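Local structure of AimR transcriptional regulator (Bacillus phage phi3T, 5ZVV) at residues E324-Y332 against D343-S354. The protein activates transcription of the phage aimX locus as a homodimer, apparently favouring the lytic cycle until the arbitrium peptide converts it to an inactive monomer. Sequence-based numbering, arbitrary orientation.
Sequences ENELGFYYY and DYYKSIRYFKKS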
loop_
_atom_site.group_PDB
_atom_site.type_symbol
_atom_site.label_atom_id
_atom_site.label_comp_id
_atom_site.label_asym_id
_atom_site.label_seq_id
_atom_site.Cartn_x
_atom_site.Cartn_y
_atom_site.Cartn_z
ATOM N N GLU A 324 -11.580 11.828 -3.653
ATOM C CA GLU A 324 -12.195 11.647 -2.341
ATOM C C GLU A 324 -11.801 12.757 -1.369
ATOM O O GLU A 324 -12.632 13.207 -0.573
ATOM C CB GLU A 324 -11.835 10.269 -1.790
ATOM C CG GLU A 324 -12.282 9.135 -2.707
ATOM C CD GLU A 324 -11.796 7.777 -2.251
ATOM O OE1 GLU A 324 -12.632 6.960 -1.808
ATOM O OE2 GLU A 324 -10.574 7.529 -2.333
ATOM N N ASN A 325 -10.548 13.213 -1.419
ATOM C CA ASN A 325 -10.122 14.328 -0.572
ATOM C C ASN A 325 -10.885 15.602 -0.933
ATOM O O ASN A 325 -11.464 16.278 -0.062
ATOM C CB ASN A 325 -8.610 14.522 -0.722
ATOM C CG ASN A 325 -8.009 15.371 0.381
ATOM O OD1 ASN A 325 -7.690 16.540 0.172
ATOM N ND2 ASN A 325 -7.842 14.782 1.561
ATOM N N GLU A 326 -10.907 15.934 -2.229
ATOM C CA GLU A 326 -11.726 17.036 -2.713
ATOM C C GLU A 326 -13.179 16.874 -2.301
ATOM O O GLU A 326 -13.868 17.869 -2.063
ATOM C CB GLU A 326 -11.622 17.142 -4.237
ATOM C CG GLU A 326 -10.283 17.664 -4.739
ATOM C CD GLU A 326 -10.085 17.436 -6.225
ATOM O OE1 GLU A 326 -10.809 16.597 -6.802
ATOM O OE2 GLU A 326 -9.206 18.097 -6.818
ATOM N N LEU A 327 -13.665 15.633 -2.209
ATOM C CA LEU A 327 -15.035 15.423 -1.756
ATOM C C LEU A 327 -15.177 15.681 -0.264
ATOM O O LEU A 327 -16.247 16.107 0.188
ATOM C CB LEU A 327 -15.495 14.011 -2.107
ATOM C CG LEU A 327 -15.919 13.840 -3.566
ATOM C CD1 LEU A 327 -16.328 12.403 -3.848
ATOM C CD2 LEU A 327 -17.049 14.804 -3.900
ATOM N N GLY A 328 -14.122 15.434 0.514
ATOM C CA GLY A 328 -14.150 15.818 1.916
ATOM C C GLY A 328 -14.319 17.313 2.088
ATOM O O GLY A 328 -15.189 17.777 2.840
ATOM N N PHE A 329 -13.505 18.095 1.371
ATOM C CA PHE A 329 -13.711 19.544 1.387
ATOM C C PHE A 329 -15.098 19.914 0.867
ATOM O O PHE A 329 -15.788 20.757 1.457
ATOM C CB PHE A 329 -12.628 20.244 0.568
ATOM C CG PHE A 329 -11.272 20.206 1.203
ATOM C CD1 PHE A 329 -10.951 21.083 2.227
ATOM C CD2 PHE A 329 -10.318 19.298 0.779
ATOM C CE1 PHE A 329 -9.703 21.052 2.817
ATOM C CE2 PHE A 329 -9.066 19.260 1.368
ATOM C CZ PHE A 329 -8.758 20.138 2.387
ATOM N N TYR A 330 -15.524 19.274 -0.225
ATOM C CA TYR A 330 -16.793 19.604 -0.870
ATOM C C TYR A 330 -17.960 19.461 0.098
ATOM O O TYR A 330 -18.767 20.385 0.260
ATOM C CB TYR A 330 -16.985 18.707 -2.097
ATOM C CG TYR A 330 -18.343 18.793 -2.762
ATOM C CD1 TYR A 330 -18.613 19.764 -3.719
ATOM C CD2 TYR A 330 -19.346 17.882 -2.454
ATOM C CE1 TYR A 330 -19.850 19.837 -4.334
ATOM C CE2 TYR A 330 -20.585 17.947 -3.063
ATOM C CZ TYR A 330 -20.834 18.925 -4.002
ATOM O OH TYR A 330 -22.069 18.987 -4.607
ATOM N N TYR A 331 -18.064 18.306 0.757
ATOM C CA TYR A 331 -19.135 18.122 1.724
ATOM C C TYR A 331 -18.933 18.962 2.979
ATOM O O TYR A 331 -19.915 19.253 3.672
ATOM C CB TYR A 331 -19.259 16.646 2.103
ATOM C CG TYR A 331 -19.670 15.749 0.956
ATOM C CD1 TYR A 331 -21.011 15.545 0.656
ATOM C CD2 TYR A 331 -18.718 15.111 0.175
ATOM C CE1 TYR A 331 -21.391 14.727 -0.391
ATOM C CE2 TYR A 331 -19.088 14.291 -0.876
ATOM C CZ TYR A 331 -20.425 14.103 -1.154
ATOM O OH TYR A 331 -20.801 13.287 -2.196
ATOM N N TYR A 332 -17.697 19.374 3.283
ATOM C CA TYR A 332 -17.517 20.343 4.360
ATOM C C TYR A 332 -18.188 21.671 4.019
ATOM O O TYR A 332 -18.882 22.263 4.854
ATOM C CB TYR A 332 -16.032 20.549 4.661
ATOM C CG TYR A 332 -15.773 21.654 5.661
ATOM C CD1 TYR A 332 -16.177 21.528 6.985
ATOM C CD2 TYR A 332 -15.128 22.825 5.285
ATOM C CE1 TYR A 332 -15.949 22.534 7.902
ATOM C CE2 TYR A 332 -14.893 23.838 6.199
ATOM C CZ TYR A 332 -15.306 23.687 7.504
ATOM O OH TYR A 332 -15.075 24.689 8.417
ATOM N N ASP A 343 -23.868 16.199 6.163
ATOM C CA ASP A 343 -22.835 16.668 5.248
ATOM C C ASP A 343 -21.462 16.622 5.904
ATOM O O ASP A 343 -20.470 16.260 5.260
ATOM C CB ASP A 343 -23.160 18.083 4.771
ATOM C CG ASP A 343 -24.342 18.120 3.826
ATOM O OD1 ASP A 343 -24.493 17.168 3.034
ATOM O OD2 ASP A 343 -25.117 19.098 3.874
ATOM N N TYR A 344 -21.386 16.982 7.187
ATOM C CA TYR A 344 -20.130 16.849 7.916
ATOM C C TYR A 344 -19.751 15.386 8.114
ATOM O O TYR A 344 -18.561 15.049 8.102
ATOM C CB TYR A 344 -20.229 17.574 9.258
ATOM C CG TYR A 344 -20.452 19.064 9.119
ATOM C CD1 TYR A 344 -19.601 19.844 8.345
ATOM C CD2 TYR A 344 -21.523 19.689 9.745
ATOM C CE1 TYR A 344 -19.803 21.207 8.210
ATOM C CE2 TYR A 344 -21.734 21.052 9.616
ATOM C CZ TYR A 344 -20.872 21.804 8.844
ATOM O OH TYR A 344 -21.075 23.161 8.715
ATOM N N TYR A 345 -20.743 14.505 8.279
ATOM C CA TYR A 345 -20.462 13.075 8.355
ATOM C C TYR A 345 -19.849 12.571 7.054
ATOM O O TYR A 345 -18.855 11.834 7.063
ATOM C CB TYR A 345 -21.742 12.301 8.680
ATOM C CG TYR A 345 -22.399 12.686 9.991
ATOM C CD1 TYR A 345 -21.662 13.255 11.023
ATOM C CD2 TYR A 345 -23.758 12.475 10.195
ATOM C CE1 TYR A 345 -22.260 13.606 12.221
ATOM C CE2 TYR A 345 -24.364 12.824 11.387
ATOM C CZ TYR A 345 -23.610 13.387 12.396
ATOM O OH TYR A 345 -24.209 13.736 13.584
ATOM N N LYS A 346 -20.430 12.966 5.917
ATOM C CA LYS A 346 -19.895 12.542 4.628
ATOM C C LYS A 346 -18.507 13.124 4.389
ATOM O O LYS A 346 -17.619 12.435 3.870
ATOM C CB LYS A 346 -20.853 12.938 3.504
ATOM C CG LYS A 346 -22.193 12.213 3.553
ATOM C CD LYS A 346 -22.918 12.260 2.213
ATOM C CE LYS A 346 -23.900 13.416 2.137
ATOM N NZ LYS A 346 -25.047 13.227 3.067
ATOM N N SER A 347 -18.304 14.390 4.761
ATOM C CA SER A 347 -16.971 14.982 4.699
ATOM C C SER A 347 -15.968 14.146 5.484
ATOM O O SER A 347 -14.863 13.861 5.002
ATOM C CB SER A 347 -17.013 16.417 5.230
ATOM O OG SER A 347 -15.706 16.905 5.484
ATOM N N ILE A 348 -16.346 13.732 6.697
ATOM C CA ILE A 348 -15.471 12.888 7.505
ATOM C C ILE A 348 -15.177 11.580 6.786
ATOM O O ILE A 348 -14.028 11.122 6.745
ATOM C CB ILE A 348 -16.096 12.640 8.892
ATOM C CG1 ILE A 348 -16.099 13.927 9.714
ATOM C CG2 ILE A 348 -15.347 11.537 9.632
ATOM C CD1 ILE A 348 -16.881 13.826 10.998
ATOM N N ARG A 349 -16.204 10.962 6.196
ATOM C CA ARG A 349 -16.001 9.678 5.531
ATOM C C ARG A 349 -15.053 9.810 4.346
ATOM O O ARG A 349 -14.254 8.904 4.075
ATOM C CB ARG A 349 -17.342 9.093 5.087
ATOM C CG ARG A 349 -18.209 8.628 6.244
ATOM C CD ARG A 349 -19.544 8.072 5.772
ATOM N NE ARG A 349 -20.388 7.685 6.900
ATOM C CZ ARG A 349 -20.356 6.489 7.481
ATOM N NH1 ARG A 349 -19.524 5.555 7.038
ATOM N NH2 ARG A 349 -21.157 6.226 8.505
ATOM N N TYR A 350 -15.109 10.936 3.636
ATOM C CA TYR A 350 -14.218 11.097 2.491
ATOM C C TYR A 350 -12.798 11.451 2.920
ATOM O O TYR A 350 -11.833 11.000 2.293
ATOM C CB TYR A 350 -14.783 12.141 1.530
ATOM C CG TYR A 350 -15.854 11.571 0.631
ATOM C CD1 TYR A 350 -15.532 10.665 -0.372
ATOM C CD2 TYR A 350 -17.188 11.924 0.790
ATOM C CE1 TYR A 350 -16.505 10.133 -1.194
ATOM C CE2 TYR A 350 -18.169 11.397 -0.026
ATOM C CZ TYR A 350 -17.821 10.501 -1.020
ATOM O OH TYR A 350 -18.793 9.972 -1.844
ATOM N N PHE A 351 -12.643 12.244 3.982
ATOM C CA PHE A 351 -11.309 12.463 4.533
ATOM C C PHE A 351 -10.702 11.165 5.052
ATOM O O PHE A 351 -9.481 10.977 4.982
ATOM C CB PHE A 351 -11.359 13.511 5.645
ATOM C CG PHE A 351 -11.355 14.924 5.142
ATOM C CD1 PHE A 351 -10.416 15.332 4.210
ATOM C CD2 PHE A 351 -12.292 15.839 5.591
ATOM C CE1 PHE A 351 -10.409 16.632 3.738
ATOM C CE2 PHE A 351 -12.290 17.140 5.123
ATOM C CZ PHE A 351 -11.347 17.537 4.195
ATOM N N LYS A 352 -11.534 10.262 5.575
ATOM C CA LYS A 352 -11.042 8.953 5.994
ATOM C C LYS A 352 -10.630 8.113 4.794
ATOM O O LYS A 352 -9.564 7.485 4.800
ATOM C CB LYS A 352 -12.110 8.228 6.810
ATOM C CG LYS A 352 -12.262 8.734 8.228
ATOM C CD LYS A 352 -11.124 8.248 9.105
ATOM C CE LYS A 352 -11.442 8.478 10.569
ATOM N NZ LYS A 352 -10.427 7.871 11.473
ATOM N N LYS A 353 -11.468 8.086 3.752
ATOM C CA LYS A 353 -11.156 7.280 2.575
ATOM C C LYS A 353 -9.889 7.758 1.880
ATOM O O LYS A 353 -9.187 6.955 1.253
ATOM C CB LYS A 353 -12.329 7.294 1.596
ATOM C CG LYS A 353 -13.498 6.410 2.000
ATOM C CD LYS A 353 -14.559 6.398 0.912
ATOM C CE LYS A 353 -15.746 5.527 1.287
ATOM N NZ LYS A 353 -16.784 5.531 0.216
ATOM N N SER A 354 -9.579 9.049 1.973
ATOM C CA SER A 354 -8.366 9.596 1.383
ATOM C C SER A 354 -7.195 9.600 2.355
ATOM O O SER A 354 -6.137 10.148 2.027
ATOM C CB SER A 354 -8.620 11.013 0.858
ATOM O OG SER A 354 -9.021 11.888 1.898
HETATM O O HOH W 1 -15.332 6.436 -2.394
HETATM O O HOH W 2 -9.790 4.793 -0.399
#
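Gly-328 lies flat against the ring of Phe-351, its CA 4.0 Å from the ring centroid and almost over the centre of that face. With no side chain, glycine lets the ring lie directly on the backbone, and the axes of 324-332 and 343-353 approach to 7.4 Å. The small Ser-347 follows suit: with OG anti to the backbone N (chi1 166°), it donates to Gly-328 O at 2.8 Å. That carbonyl, bonded from its other face by Tyr-332 N, is doubly satisfied. Phe-351 also turns its edge to the face of Phe-329 in a T-shaped stack (planes at 83°), and Phe-359 extends this aromatic cluster. Antiparallel packing of consecutive helices, 324-338 and 341-353, forms a helical hairpin consistent with the TPR-like repeats of AimR. Tyr-331 and Tyr-350 enter holes in the facing helix as knobs; Lys-346 suits its place by packing CB over one face of Tyr-331, toward the rim, while NZ bonds Thr-342, and Leu-327 CB lies 3.8 Å from the Tyr-350 centroid. Near the end of helix 341-353, Asn-325 ND2 gives Ser-354 OG a nearly straight bond of 3.1 Å, and also bonds Asp-356. Looser and wetter, Glu-324 lays OE1 3.4 Å from Lys-353 CD, while a water bridges OE1 to Lys-353 NZ.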